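Local coordinates for protein putative glycosyl hydrolase (Bacteroides thetaiotaomicron VPI-5482, PDB 3K11) that is likely to act as a hydrolase of glycosyl hydrolase family 88, a family built on an (alpha/alpha)6 barrel, although its substrate is not established, at residues W270-A275 against A330-C335; G85-A90 against P402-G407; K245-H250 against R266-A271; E277-L282 against K291-F296; V353-W358 against A408-L413. All coordinates share one frame; numbering follows the deposited sequence. Where two conformers were deposited one is given.

Contact 1 (W270-A275 against A330-C335)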
# COMPACT_ATOMS: atom_id res chain seq x y z
N TRP A 270 15.87 -15.64 -1.06
CA TRP A 270 16.85 -16.40 -1.80
C TRP A 270 17.68 -15.52 -2.75
O TRP A 270 18.86 -15.73 -2.89
CB TRP A 270 16.17 -17.50 -2.60
CG TRP A 270 15.55 -18.62 -1.81
CD1 TRP A 270 14.41 -19.33 -2.15
CD2 TRP A 270 16.01 -19.17 -0.57
NE1 TRP A 270 14.16 -20.26 -1.19
CE2 TRP A 270 15.11 -20.18 -0.21
CE3 TRP A 270 17.09 -18.91 0.27
CZ2 TRP A 270 15.25 -20.91 0.94
CZ3 TRP A 270 17.22 -19.66 1.44
CH2 TRP A 270 16.29 -20.63 1.76
N ALA A 271 17.08 -14.52 -3.37
CA ALA A 271 17.78 -13.61 -4.30
C ALA A 271 18.75 -12.72 -3.52
O ALA A 271 19.86 -12.43 -3.98
CB ALA A 271 16.77 -12.71 -5.04
N LEU A 272 18.33 -12.27 -2.35
CA LEU A 272 19.21 -11.43 -1.49
C LEU A 272 20.39 -12.24 -0.99
O LEU A 272 21.54 -11.77 -0.98
CB LEU A 272 18.38 -10.85 -0.32
CG LEU A 272 18.96 -9.58 0.37
CD1 LEU A 272 19.08 -8.36 -0.59
CD2 LEU A 272 18.14 -9.24 1.62
N LEU A 273 20.10 -13.49 -0.62
CA LEU A 273 21.12 -14.42 -0.12
C LEU A 273 22.08 -14.80 -1.23
O LEU A 273 23.29 -14.96 -0.98
CB LEU A 273 20.45 -15.64 0.54
CG LEU A 273 21.30 -16.71 1.22
CD1 LEU A 273 22.36 -16.18 2.11
CD2 LEU A 273 20.38 -17.68 2.00
N THR A 274 21.58 -14.98 -2.44
CA THR A 274 22.45 -15.25 -3.59
C THR A 274 23.47 -14.14 -3.80
O THR A 274 24.66 -14.38 -4.00
CB THR A 274 21.63 -15.38 -4.88
OG1 THR A 274 20.75 -16.49 -4.72
CG2 THR A 274 22.52 -15.66 -6.08
N ALA A 275 23.01 -12.89 -3.75
CA ALA A 275 23.93 -11.75 -3.86
C ALA A 275 24.99 -11.81 -2.77
O ALA A 275 26.16 -11.58 -3.04
CB ALA A 275 23.13 -10.46 -3.80
N ALA A 330 13.91 -14.23 8.54
CA ALA A 330 15.22 -14.67 9.01
C ALA A 330 16.31 -14.48 7.94
O ALA A 330 17.44 -14.06 8.25
CB ALA A 330 15.17 -16.18 9.45
N ILE A 331 16.01 -14.87 6.72
CA ILE A 331 16.92 -14.67 5.60
C ILE A 331 17.32 -13.18 5.49
O ILE A 331 18.53 -12.87 5.38
CB ILE A 331 16.36 -15.15 4.24
CG1 ILE A 331 16.11 -16.67 4.21
CG2 ILE A 331 17.34 -14.74 3.10
CD1 ILE A 331 15.12 -17.13 3.06
N TYR A 332 16.35 -12.27 5.53
CA TYR A 332 16.67 -10.85 5.44
C TYR A 332 17.55 -10.40 6.57
O TYR A 332 18.48 -9.60 6.37
CB TYR A 332 15.45 -9.98 5.40
CG TYR A 332 14.51 -10.30 4.24
CD1 TYR A 332 14.99 -10.60 2.98
CD2 TYR A 332 13.15 -10.24 4.40
CE1 TYR A 332 14.12 -10.87 1.92
CE2 TYR A 332 12.26 -10.52 3.34
CZ TYR A 332 12.76 -10.85 2.12
OH TYR A 332 11.91 -11.16 1.07
N VAL A 333 17.25 -10.86 7.77
CA VAL A 333 18.10 -10.50 8.94
C VAL A 333 19.55 -10.95 8.69
O VAL A 333 20.49 -10.19 8.95
CB VAL A 333 17.56 -11.11 10.26
CG1 VAL A 333 18.55 -10.96 11.44
CG2 VAL A 333 16.18 -10.44 10.62
N TYR A 334 19.74 -12.18 8.23
CA TYR A 334 21.08 -12.65 7.92
C TYR A 334 21.72 -11.72 6.90
O TYR A 334 22.86 -11.31 7.05
CB TYR A 334 21.13 -14.09 7.38
CG TYR A 334 22.48 -14.33 6.73
CD1 TYR A 334 23.63 -14.52 7.50
CD2 TYR A 334 22.65 -14.28 5.35
CE1 TYR A 334 24.86 -14.68 6.91
CE2 TYR A 334 23.91 -14.41 4.74
CZ TYR A 334 25.00 -14.62 5.54
OH TYR A 334 26.25 -14.78 4.99
N CYS A 335 21.01 -11.49 5.79
CA CYS A 335 21.62 -10.71 4.73
C CYS A 335 22.03 -9.32 5.18
O CYS A 335 23.06 -8.82 4.77
CB CYS A 335 20.69 -10.57 3.56
SG CYS A 335 20.45 -12.19 2.73
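The indole of Trp270 carries Ile331 CD1 on one face. Ile331 CD1 stands 3.7 Å above the Trp270 ring plane, offset toward the rim, and makes a CH-pi contact 3.9 Å from the centroid of the six-membered ring of Trp270. The in-plane edge of the indole meets Leu273 CD2 of the same helix, and the ring also stacks with Phe205. Two tyrosines of the partner helix meet leucine methyls obliquely. Leu272 CD2 touches Tyr332 CD1 at 3.7 Å, and Leu273 CD1 touches Tyr334 CE2 at 3.5 Å. In both pairs the side chains run roughly perpendicular to each other. Cys335 fills the middle. Cys335 CB presses on Leu272 CD2 at 3.5 Å, tighter than usual for two carbons. Cys335 SG is anti to its own carbonyl carbon (chi1 -69°) and lies 3.6 Å from Leu273 N, against the backbone. The two helix segments run nearly parallel, 23° apart with axes 9.3 Å from each other. This fits neighbouring inner helices of the (alpha/alpha)6 barrel expected for this family. Thr274 OG1 turns back to Trp270 O, which also accepts from Thr274 N on the opposite face of its carbonyl plane. The side chains that meet across the contact are aliphatic, aromatic and sulphur-bearing. The contact is buried, and its cohesion rests on shape and dispersion rather than on polar bonds between the segments.

Contact 2 (G85-A90 against P402-G407)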
# COMPACT_ATOMS: atom_id res chain seq x y z
N GLY A 85 20.68 -28.03 3.06
CA GLY A 85 21.85 -27.37 2.48
C GLY A 85 22.01 -25.99 3.12
O GLY A 85 23.13 -25.57 3.51
N VAL A 86 20.90 -25.29 3.30
CA VAL A 86 20.99 -23.99 3.97
C VAL A 86 21.44 -24.16 5.42
O VAL A 86 22.33 -23.43 5.93
CB VAL A 86 19.64 -23.21 3.88
CG1 VAL A 86 19.78 -21.84 4.59
CG2 VAL A 86 19.19 -23.07 2.43
N THR A 87 20.88 -25.15 6.11
CA THR A 87 21.25 -25.40 7.51
C THR A 87 22.74 -25.67 7.65
O THR A 87 23.40 -25.17 8.58
CB THR A 87 20.44 -26.56 8.08
OG1 THR A 87 19.05 -26.22 8.06
CG2 THR A 87 20.88 -26.93 9.53
N TYR A 88 23.28 -26.47 6.73
CA TYR A 88 24.72 -26.77 6.81
C TYR A 88 25.58 -25.51 6.64
O TYR A 88 26.55 -25.31 7.37
CB TYR A 88 25.12 -27.80 5.75
CG TYR A 88 24.49 -29.16 5.94
CD1 TYR A 88 24.60 -29.84 7.15
CD2 TYR A 88 23.81 -29.77 4.90
CE1 TYR A 88 24.00 -31.09 7.32
CE2 TYR A 88 23.21 -31.02 5.06
CZ TYR A 88 23.33 -31.68 6.26
OH TYR A 88 22.73 -32.92 6.43
N SER A 89 25.24 -24.67 5.66
CA SER A 89 25.96 -23.38 5.48
C SER A 89 25.82 -22.49 6.70
O SER A 89 26.80 -21.86 7.12
CB SER A 89 25.49 -22.63 4.20
OG SER A 89 26.17 -23.11 3.02
N ALA A 90 24.62 -22.44 7.26
CA ALA A 90 24.37 -21.67 8.49
C ALA A 90 25.28 -22.07 9.64
O ALA A 90 25.85 -21.22 10.36
CB ALA A 90 22.92 -21.82 8.90
N PRO A 402 17.93 -20.57 7.97
CA PRO A 402 17.91 -19.12 8.07
C PRO A 402 17.94 -18.54 9.48
O PRO A 402 18.64 -17.59 9.71
CB PRO A 402 16.67 -18.74 7.31
CG PRO A 402 16.50 -19.80 6.28
CD PRO A 402 16.92 -21.07 7.03
N VAL A 403 17.21 -19.13 10.42
CA VAL A 403 17.24 -18.65 11.79
C VAL A 403 18.63 -18.84 12.35
O VAL A 403 19.14 -17.96 13.05
CB VAL A 403 16.14 -19.36 12.63
CG1 VAL A 403 16.36 -19.13 14.13
CG2 VAL A 403 14.74 -18.86 12.15
N LEU A 404 19.22 -20.00 12.12
CA LEU A 404 20.57 -20.26 12.64
C LEU A 404 21.59 -19.29 12.06
O LEU A 404 22.45 -18.77 12.77
CB LEU A 404 21.00 -21.71 12.33
CG LEU A 404 20.27 -22.83 13.12
CD1 LEU A 404 20.49 -24.23 12.45
CD2 LEU A 404 20.75 -22.86 14.60
N TRP A 405 21.49 -19.08 10.76
CA TRP A 405 22.44 -18.23 10.03
C TRP A 405 22.27 -16.78 10.47
O TRP A 405 23.24 -16.09 10.75
CB TRP A 405 22.21 -18.37 8.53
CG TRP A 405 23.44 -18.26 7.66
CD1 TRP A 405 24.65 -17.75 7.99
CD2 TRP A 405 23.54 -18.67 6.30
NE1 TRP A 405 25.49 -17.81 6.93
CE2 TRP A 405 24.84 -18.36 5.87
CE3 TRP A 405 22.66 -19.29 5.41
CZ2 TRP A 405 25.26 -18.60 4.58
CZ3 TRP A 405 23.08 -19.55 4.14
CH2 TRP A 405 24.36 -19.18 3.72
N ALA A 406 21.02 -16.33 10.56
CA ALA A 406 20.75 -14.98 11.06
C ALA A 406 21.29 -14.72 12.48
O ALA A 406 21.89 -13.68 12.78
CB ALA A 406 19.24 -14.70 10.95
N GLY A 407 21.08 -15.69 13.35
CA GLY A 407 21.56 -15.61 14.73
C GLY A 407 23.06 -15.53 14.74
O GLY A 407 23.64 -14.69 15.42
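Ala90 is pressed against Trp405 where the two helices come closest, and their CA atoms are only 4.2 Å apart. The small Ala90 CB fits the hollow between two side-chain roots, 3.5 Å from Trp405 CB and 3.9 Å from Leu404 CB. The indole then lies back across the partner helix. Its chi1 of -147° departs from the usual staggered value and places CG over the backbone of Ala90. Ala90 CA is over the five-membered ring of Trp405, 3.8 Å from the centroid of that ring. On the same face Ser89 CB covers the outer part of the six-membered ring, with Trp405 CH2 as its nearest atom at 3.7 Å. The indole face thus covers Ser89 and Ala90, with Val86 at its edge. The segments run almost parallel, 19° apart, with axes 8.2 Å from each other. This is consistent with the first and last inner helices closing an (alpha/alpha)6 barrel, since one lies early in the chain and the other near its end. Val86 CG1 wedges in at the rim of the indole, between Trp405 CE3 and Pro402 CD, and is 3.8 Å from Pro402 CD. Farther round, the methyl CG2 of Thr87 meets Leu404 CD1. The polar end of Ser89 turns to Lys156, to which OG is hydrogen-bonded. Tyr334 meets the Trp405 ring with its own, and Trp270 lies against Val86.

Contact 3 (K245-H250 against R266-A271). With EDO (1,2-ethanediol), chain H.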
# COMPACT_ATOMS: atom_id res chain seq x y z
N LYS A 245 10.15 -1.11 -7.89
CA LYS A 245 9.85 -1.58 -6.55
C LYS A 245 11.08 -1.91 -5.74
O LYS A 245 11.05 -1.98 -4.51
CB LYS A 245 8.96 -2.83 -6.62
CG LYS A 245 7.59 -2.56 -7.22
CD LYS A 245 6.67 -3.81 -7.28
CE LYS A 245 5.13 -3.39 -7.36
NZ LYS A 245 4.41 -3.01 -5.96
N GLY A 246 12.17 -2.17 -6.44
CA GLY A 246 13.35 -2.69 -5.75
C GLY A 246 13.16 -4.10 -5.25
O GLY A 246 13.77 -4.47 -4.26
N LEU A 247 12.37 -4.90 -5.96
CA LEU A 247 12.01 -6.26 -5.57
C LEU A 247 12.09 -7.14 -6.81
O LEU A 247 12.12 -6.65 -7.94
CB LEU A 247 10.56 -6.28 -5.01
CG LEU A 247 10.21 -5.42 -3.81
CD1 LEU A 247 8.68 -5.59 -3.54
CD2 LEU A 247 11.07 -5.80 -2.61
N TYR A 248 12.09 -8.44 -6.57
CA TYR A 248 12.06 -9.43 -7.62
C TYR A 248 10.72 -10.12 -7.72
O TYR A 248 10.06 -10.38 -6.71
CB TYR A 248 13.06 -10.51 -7.31
CG TYR A 248 14.52 -10.17 -7.58
CD1 TYR A 248 15.31 -9.59 -6.60
CD2 TYR A 248 15.11 -10.44 -8.80
CE1 TYR A 248 16.62 -9.32 -6.80
CE2 TYR A 248 16.44 -10.15 -9.02
CZ TYR A 248 17.19 -9.61 -8.02
OH TYR A 248 18.51 -9.33 -8.26
N ARG A 249 10.33 -10.41 -8.96
CA ARG A 249 9.19 -11.30 -9.19
C ARG A 249 9.59 -12.77 -8.90
O ARG A 249 10.71 -13.18 -9.16
CB ARG A 249 8.63 -11.15 -10.59
CG ARG A 249 9.58 -11.08 -11.68
CD ARG A 249 8.92 -11.05 -13.08
NE ARG A 249 8.28 -9.79 -13.39
CZ ARG A 249 8.86 -8.64 -13.72
NH1 ARG A 249 10.15 -8.45 -13.75
NH2 ARG A 249 8.10 -7.62 -13.99
N HIS A 250 8.66 -13.58 -8.41
CA HIS A 250 8.93 -15.00 -8.16
C HIS A 250 9.15 -15.79 -9.45
O HIS A 250 9.96 -16.70 -9.49
CB HIS A 250 7.80 -15.65 -7.36
CG HIS A 250 8.08 -17.05 -6.93
ND1 HIS A 250 7.07 -17.98 -6.67
CD2 HIS A 250 9.25 -17.69 -6.72
CE1 HIS A 250 7.63 -19.12 -6.30
NE2 HIS A 250 8.95 -18.98 -6.32
N ARG A 266 9.96 -15.39 0.62
CA ARG A 266 11.08 -16.31 0.74
C ARG A 266 11.97 -16.28 -0.49
O ARG A 266 13.17 -16.20 -0.35
CB ARG A 266 10.64 -17.73 1.05
CG ARG A 266 11.86 -18.66 1.10
CD ARG A 266 11.68 -19.92 1.90
NE ARG A 266 10.69 -20.82 1.32
CZ ARG A 266 9.64 -21.30 1.97
NH1 ARG A 266 9.38 -20.99 3.23
NH2 ARG A 266 8.84 -22.16 1.33
N ALA A 267 11.41 -16.29 -1.69
CA ALA A 267 12.23 -16.30 -2.91
C ALA A 267 12.97 -14.97 -3.03
O ALA A 267 14.08 -14.93 -3.53
CB ALA A 267 11.38 -16.60 -4.17
N ASN A 268 12.37 -13.87 -2.56
CA ASN A 268 13.11 -12.62 -2.51
C ASN A 268 14.26 -12.74 -1.54
O ASN A 268 15.37 -12.26 -1.82
CB ASN A 268 12.20 -11.44 -2.17
CG ASN A 268 11.68 -10.76 -3.42
OD1 ASN A 268 12.31 -9.78 -3.89
ND2 ASN A 268 10.61 -11.32 -4.04
N GLY A 269 14.07 -13.50 -0.46
CA GLY A 269 15.18 -13.83 0.43
C GLY A 269 16.25 -14.63 -0.30
O GLY A 269 17.43 -14.33 -0.20
N TRP A 270 15.87 -15.64 -1.06
CA TRP A 270 16.85 -16.40 -1.80
C TRP A 270 17.68 -15.52 -2.75
O TRP A 270 18.86 -15.73 -2.89
CB TRP A 270 16.17 -17.50 -2.60
CG TRP A 270 15.55 -18.62 -1.81
CD1 TRP A 270 14.41 -19.33 -2.15
CD2 TRP A 270 16.01 -19.17 -0.57
NE1 TRP A 270 14.16 -20.26 -1.19
CE2 TRP A 270 15.11 -20.18 -0.21
CE3 TRP A 270 17.09 -18.91 0.27
CZ2 TRP A 270 15.25 -20.91 0.94
CZ3 TRP A 270 17.22 -19.66 1.44
CH2 TRP A 270 16.29 -20.63 1.76
N ALA A 271 17.08 -14.52 -3.37
CA ALA A 271 17.78 -13.61 -4.30
C ALA A 271 18.75 -12.72 -3.52
O ALA A 271 19.86 -12.43 -3.98
CB ALA A 271 16.77 -12.71 -5.04
C1 EDO H . 5.65 -4.53 -12.49
O1 EDO H . 6.47 -4.25 -13.64
C2 EDO H . 5.45 -6.02 -12.27
O2 EDO H . 5.21 -6.79 -13.46
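Asn268 grips the backbone of Tyr248 at both of its polar groups, joining a short antiparallel sheet to the start of helix 265-281. Two hydrogen bonds do this. Tyr248 N gives to Asn268 OD1 at 3.0 Å, in the carbonyl plane and on a lone pair. Asn268 ND2 gives to Tyr248 O at 2.9 Å, with an N-H...O angle of 167°. The amide thus pairs with the strand much as another strand would. It is buried, and His299 NE2 and Trp264 O bind it further. An alanine here would probably leave Tyr248 N and O without these partners and His299 NE2 without this mate. Other polar bonds flank the contact: His250 reaches Tyr387 and Asp202, and Arg249 NH2 binds O2 of a 1,2-ethanediol, probably from the crystallisation liquor, at 3.1 Å. Gly246 and Leu247 form a G1 beta bulge against strand 241-242. In van der Waals packing, Ala267 CB touches His250 CD2 at 3.5 Å. In a CH-pi contact, Ala271 CB lies over one face of the Tyr248 ring, 3.7 Å above its plane.

Contact 4 (E277-L282 against K291-F296)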
# COMPACT_ATOMS: atom_id res chain seq x y z
N GLU A 277 26.08 -14.58 -1.13
CA GLU A 277 26.97 -15.69 -1.42
C GLU A 277 27.97 -15.39 -2.53
O GLU A 277 29.15 -15.78 -2.47
CB GLU A 277 26.16 -16.92 -1.76
CG GLU A 277 25.34 -17.51 -0.60
CD GLU A 277 26.17 -18.27 0.38
OE1 GLU A 277 26.65 -17.65 1.34
OE2 GLU A 277 26.24 -19.51 0.26
N LEU A 278 27.49 -14.71 -3.57
CA LEU A 278 28.32 -14.32 -4.72
C LEU A 278 29.31 -13.24 -4.34
O LEU A 278 30.49 -13.34 -4.66
CB LEU A 278 27.42 -13.88 -5.88
CG LEU A 278 28.10 -13.47 -7.19
CD1 LEU A 278 29.03 -14.55 -7.66
CD2 LEU A 278 27.04 -13.11 -8.27
N LEU A 279 28.84 -12.21 -3.63
CA LEU A 279 29.73 -11.16 -3.18
C LEU A 279 30.79 -11.62 -2.14
O LEU A 279 31.88 -11.01 -2.00
CB LEU A 279 28.93 -9.93 -2.74
CG LEU A 279 28.23 -9.16 -3.83
CD1 LEU A 279 27.21 -8.26 -3.20
CD2 LEU A 279 29.20 -8.39 -4.75
N ASP A 280 30.50 -12.72 -1.43
CA ASP A 280 31.51 -13.33 -0.57
C ASP A 280 32.65 -13.91 -1.37
O ASP A 280 33.75 -14.06 -0.86
CB ASP A 280 30.88 -14.47 0.25
CG ASP A 280 30.05 -13.98 1.44
OD1 ASP A 280 30.15 -12.79 1.85
OD2 ASP A 280 29.30 -14.85 2.00
N VAL A 281 32.40 -14.28 -2.62
CA VAL A 281 33.42 -14.99 -3.44
C VAL A 281 34.15 -14.07 -4.42
O VAL A 281 35.36 -14.18 -4.63
CB VAL A 281 32.76 -16.14 -4.20
CG1 VAL A 281 33.73 -16.81 -5.13
CG2 VAL A 281 32.18 -17.21 -3.22
N LEU A 282 33.42 -13.15 -5.05
CA LEU A 282 34.03 -12.31 -6.07
C LEU A 282 35.18 -11.49 -5.52
O LEU A 282 35.03 -10.84 -4.50
CB LEU A 282 33.04 -11.28 -6.65
CG LEU A 282 31.87 -11.80 -7.48
CD1 LEU A 282 31.03 -10.63 -7.99
CD2 LEU A 282 32.37 -12.75 -8.65
N LYS A 291 28.04 -4.08 -11.01
CA LYS A 291 26.67 -4.37 -11.44
C LYS A 291 25.95 -5.27 -10.46
O LYS A 291 24.74 -5.13 -10.23
CB LYS A 291 26.68 -5.04 -12.82
CG LYS A 291 26.92 -4.06 -13.95
CD LYS A 291 26.65 -4.71 -15.29
CE LYS A 291 26.87 -3.71 -16.40
NZ LYS A 291 26.73 -4.42 -17.72
N VAL A 292 26.68 -6.24 -9.92
CA VAL A 292 26.12 -7.13 -8.91
C VAL A 292 25.86 -6.36 -7.62
O VAL A 292 24.79 -6.50 -7.01
CB VAL A 292 27.06 -8.31 -8.60
CG1 VAL A 292 26.55 -9.18 -7.45
CG2 VAL A 292 27.24 -9.17 -9.84
N MSE A 293 26.81 -5.53 -7.23
CA MSE A 293 26.63 -4.73 -6.02
C MSE A 293 25.49 -3.73 -6.13
O MSE A 293 24.73 -3.51 -5.18
CB MSE A 293 27.95 -4.03 -5.66
CG MSE A 293 27.90 -3.20 -4.42
SE MSE A 293 27.53 -4.16 -2.76
CE MSE A 293 29.19 -4.96 -2.54
N ASP A 294 25.38 -3.08 -7.26
CA ASP A 294 24.24 -2.21 -7.53
C ASP A 294 22.89 -2.93 -7.41
O ASP A 294 21.96 -2.38 -6.83
CB ASP A 294 24.36 -1.60 -8.92
CG ASP A 294 25.45 -0.53 -9.02
OD1 ASP A 294 26.02 -0.11 -7.98
OD2 ASP A 294 25.74 -0.13 -10.16
N TYR A 295 22.79 -4.13 -7.97
CA TYR A 295 21.58 -4.94 -7.82
C TYR A 295 21.32 -5.26 -6.38
O TYR A 295 20.17 -5.16 -5.90
CB TYR A 295 21.65 -6.26 -8.60
CG TYR A 295 21.09 -6.16 -9.99
CD1 TYR A 295 19.75 -5.88 -10.19
CD2 TYR A 295 21.90 -6.40 -11.11
CE1 TYR A 295 19.23 -5.79 -11.46
CE2 TYR A 295 21.34 -6.35 -12.39
CZ TYR A 295 20.01 -6.02 -12.54
OH TYR A 295 19.48 -5.97 -13.80
N PHE A 296 22.36 -5.66 -5.65
CA PHE A 296 22.22 -5.97 -4.21
C PHE A 296 21.75 -4.77 -3.42
O PHE A 296 20.74 -4.83 -2.70
CB PHE A 296 23.57 -6.38 -3.62
CG PHE A 296 23.50 -6.70 -2.14
CD1 PHE A 296 22.69 -7.74 -1.67
CD2 PHE A 296 24.19 -5.91 -1.22
CE1 PHE A 296 22.56 -7.98 -0.30
CE2 PHE A 296 24.09 -6.14 0.16
CZ PHE A 296 23.29 -7.19 0.61
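Leu279 CG lies anti to its own carbonyl carbon (chi1 -70°), which puts it beside Val292 CG1; chi2 (165°) then sets CD1 toward Met293 and Phe296. Val292 CG1 is anti to its backbone N and faces that branch. Met293, a selenomethionine, is bent at chi2 and again at chi3 (74°), and the second bend brings CE round to Leu279. Both Leu279 methyls reach Met293 CE. Leu279 CD2 meets Val292 CG1 at 3.9 Å, where the two side chains lie alongside and point opposite ways. Leu279 CD1 meets Met293 CE at 3.9 Å and Phe296 CB at 4.1 Å. Leu278 CD2 also reaches Val292 CG1, at 4.0 Å, its side chain set crosswise to the valine. An alanine in place of Leu279 would probably open a gap between Val292, Met293 and Phe296 and let the selenomethionine tip move. The helix segments run roughly antiparallel, 144° between directions, with axes 10.8 Å apart. This is a helix hairpin closed by a short connection. Trp344 covers Leu279 and Met293 from a loop. Helix 222-240 packs on Leu278 and Leu282, helix 202-217 lies against Val281, and Phe296 reaches back to Leu272 and Ala275 on helix 265-281.

Contact 5 (V353-W358 against A408-L413)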
# COMPACT_ATOMS: atom_id res chain seq x y z
N VAL A 353 17.14 -2.30 11.63
CA VAL A 353 16.29 -3.16 10.81
C VAL A 353 16.59 -4.62 11.10
O VAL A 353 15.71 -5.42 11.38
CB VAL A 353 16.48 -2.87 9.32
CG1 VAL A 353 15.56 -3.79 8.46
CG2 VAL A 353 16.16 -1.37 9.03
N ALA A 354 17.87 -4.97 11.06
CA ALA A 354 18.31 -6.33 11.36
C ALA A 354 17.94 -6.69 12.80
O ALA A 354 17.47 -7.80 13.09
CB ALA A 354 19.82 -6.46 11.10
N GLN A 355 18.22 -5.78 13.73
CA GLN A 355 17.97 -6.05 15.14
C GLN A 355 16.48 -6.33 15.43
O GLN A 355 16.14 -7.27 16.14
CB GLN A 355 18.49 -4.88 15.97
CG GLN A 355 18.40 -5.10 17.50
CD GLN A 355 19.59 -4.59 18.26
OE1 GLN A 355 20.70 -4.51 17.75
NE2 GLN A 355 19.38 -4.31 19.54
N LEU A 356 15.61 -5.51 14.88
CA LEU A 356 14.16 -5.67 15.04
C LEU A 356 13.74 -6.97 14.39
O LEU A 356 12.90 -7.73 14.91
CB LEU A 356 13.41 -4.51 14.38
CG LEU A 356 11.89 -4.65 14.36
CD1 LEU A 356 11.30 -4.78 15.79
CD2 LEU A 356 11.22 -3.54 13.55
N GLY A 357 14.27 -7.23 13.20
CA GLY A 357 13.96 -8.50 12.54
C GLY A 357 14.35 -9.71 13.36
O GLY A 357 13.62 -10.72 13.36
N TRP A 358 15.50 -9.64 14.05
CA TRP A 358 15.91 -10.71 14.95
C TRP A 358 14.94 -10.86 16.14
O TRP A 358 14.56 -11.97 16.48
CB TRP A 358 17.38 -10.57 15.46
CG TRP A 358 17.67 -11.77 16.36
CD1 TRP A 358 17.61 -11.77 17.69
CD2 TRP A 358 17.80 -13.13 15.96
NE1 TRP A 358 17.80 -13.03 18.17
CE2 TRP A 358 17.88 -13.90 17.13
CE3 TRP A 358 17.84 -13.78 14.72
CZ2 TRP A 358 18.08 -15.28 17.12
CZ3 TRP A 358 18.00 -15.16 14.71
CH2 TRP A 358 18.09 -15.90 15.90
N ALA A 408 23.69 -16.42 13.99
CA ALA A 408 25.15 -16.42 13.91
C ALA A 408 25.70 -15.07 13.49
O ALA A 408 26.68 -14.58 14.07
CB ALA A 408 25.62 -17.48 12.91
N GLU A 409 25.07 -14.46 12.50
CA GLU A 409 25.52 -13.20 11.96
C GLU A 409 25.17 -12.03 12.87
O GLU A 409 25.95 -11.05 13.03
CB GLU A 409 24.93 -12.99 10.55
CG GLU A 409 25.73 -12.05 9.70
CD GLU A 409 27.11 -12.56 9.33
OE1 GLU A 409 27.36 -13.76 9.42
OE2 GLU A 409 27.94 -11.73 8.96
N MSE A 410 24.04 -12.13 13.55
CA MSE A 410 23.72 -11.13 14.57
C MSE A 410 24.72 -11.13 15.72
O MSE A 410 25.10 -10.06 16.23
CB MSE A 410 22.29 -11.34 15.14
CG MSE A 410 21.16 -10.95 14.23
SE MSE A 410 21.12 -9.11 13.79
CE MSE A 410 21.25 -8.34 15.51
N ILE A 411 25.23 -12.30 16.09
CA ILE A 411 26.26 -12.35 17.14
C ILE A 411 27.51 -11.58 16.69
O ILE A 411 28.04 -10.77 17.48
CB ILE A 411 26.59 -13.81 17.55
CG1 ILE A 411 25.39 -14.39 18.32
CG2 ILE A 411 27.95 -13.95 18.38
CD1 ILE A 411 25.34 -15.97 18.41
N ARG A 412 27.95 -11.81 15.45
CA ARG A 412 29.08 -11.05 14.89
C ARG A 412 28.79 -9.56 14.94
O ARG A 412 29.62 -8.78 15.41
CB ARG A 412 29.33 -11.44 13.44
CG ARG A 412 30.43 -10.64 12.73
CD ARG A 412 31.77 -11.15 13.11
NE ARG A 412 32.19 -12.27 12.26
CZ ARG A 412 33.11 -13.18 12.60
NH1 ARG A 412 33.72 -13.16 13.80
NH2 ARG A 412 33.42 -14.14 11.74
N LEU A 413 27.63 -9.18 14.43
CA LEU A 413 27.24 -7.75 14.39
C LEU A 413 27.25 -7.12 15.78
O LEU A 413 27.82 -6.01 16.00
CB LEU A 413 25.84 -7.63 13.75
CG LEU A 413 25.26 -6.22 13.54
CD1 LEU A 413 26.14 -5.40 12.56
CD2 LEU A 413 23.80 -6.27 13.05
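Met410 crosses to Ala354, Gln355 and Trp358 between two helix segments whose directions differ by 135° and whose axes pass 11.2 Å apart. Such a wide, roughly antiparallel crossing is consistent with packing between the inner and outer helix layers of an (alpha/alpha)6 barrel. Met410, a selenomethionine, has the largest share of the contact. Its chain is bent at chi2 and chi3, and the final torsion of -50° turns Met410 CE toward the backbone of Gln355, 4.0 Å from Gln355 CA. The three parts of the side chain serve three neighbours. Met410 CG lies against Trp358 CB at 4.0 Å, the two side chains passing side by side with their ends in opposing senses. Leu413 adds a looser touch through Leu413 CD2 to Ala354 CB, 4.4 Å away. The polar end of Gln355 looks elsewhere: OE1 binds Tyr428 and NE2 binds Gly25 O. Leu27 packs on Met410 and Trp358. Beyond the contact, Val353 and Leu356 pack on Phe382 and Ala385 of the second subunit. The selenium meets the remaining neighbour: Met410 SE lies 4.0 Å from Ala354 CB and 3.9 Å from Ala354 O.

Helix 265-281 links contacts 1, 3 and 4: contact 3 lies at its start, contact 1 in the middle and contact 4 at its end. The centres of contacts 1 and 3 are about 10 Å apart, those of contacts 1 and 4 about 12 Å. Helix 400-416 joins contacts 2 and 5, with centres about 13 Å apart. Contacts 1 and 2 meet directly: Tyr334 CE1 is 3.2 Å from Trp405 NE1. Contact 5 touches contact 1 through Val333 and Tyr334 but stays about 8 Å from contact 4 at the nearest atoms. No active site is established. Another 1,2-ethanediol, not the one held by Arg249, lies about 6 Å from the Trp270 side chain and may mark a pocket.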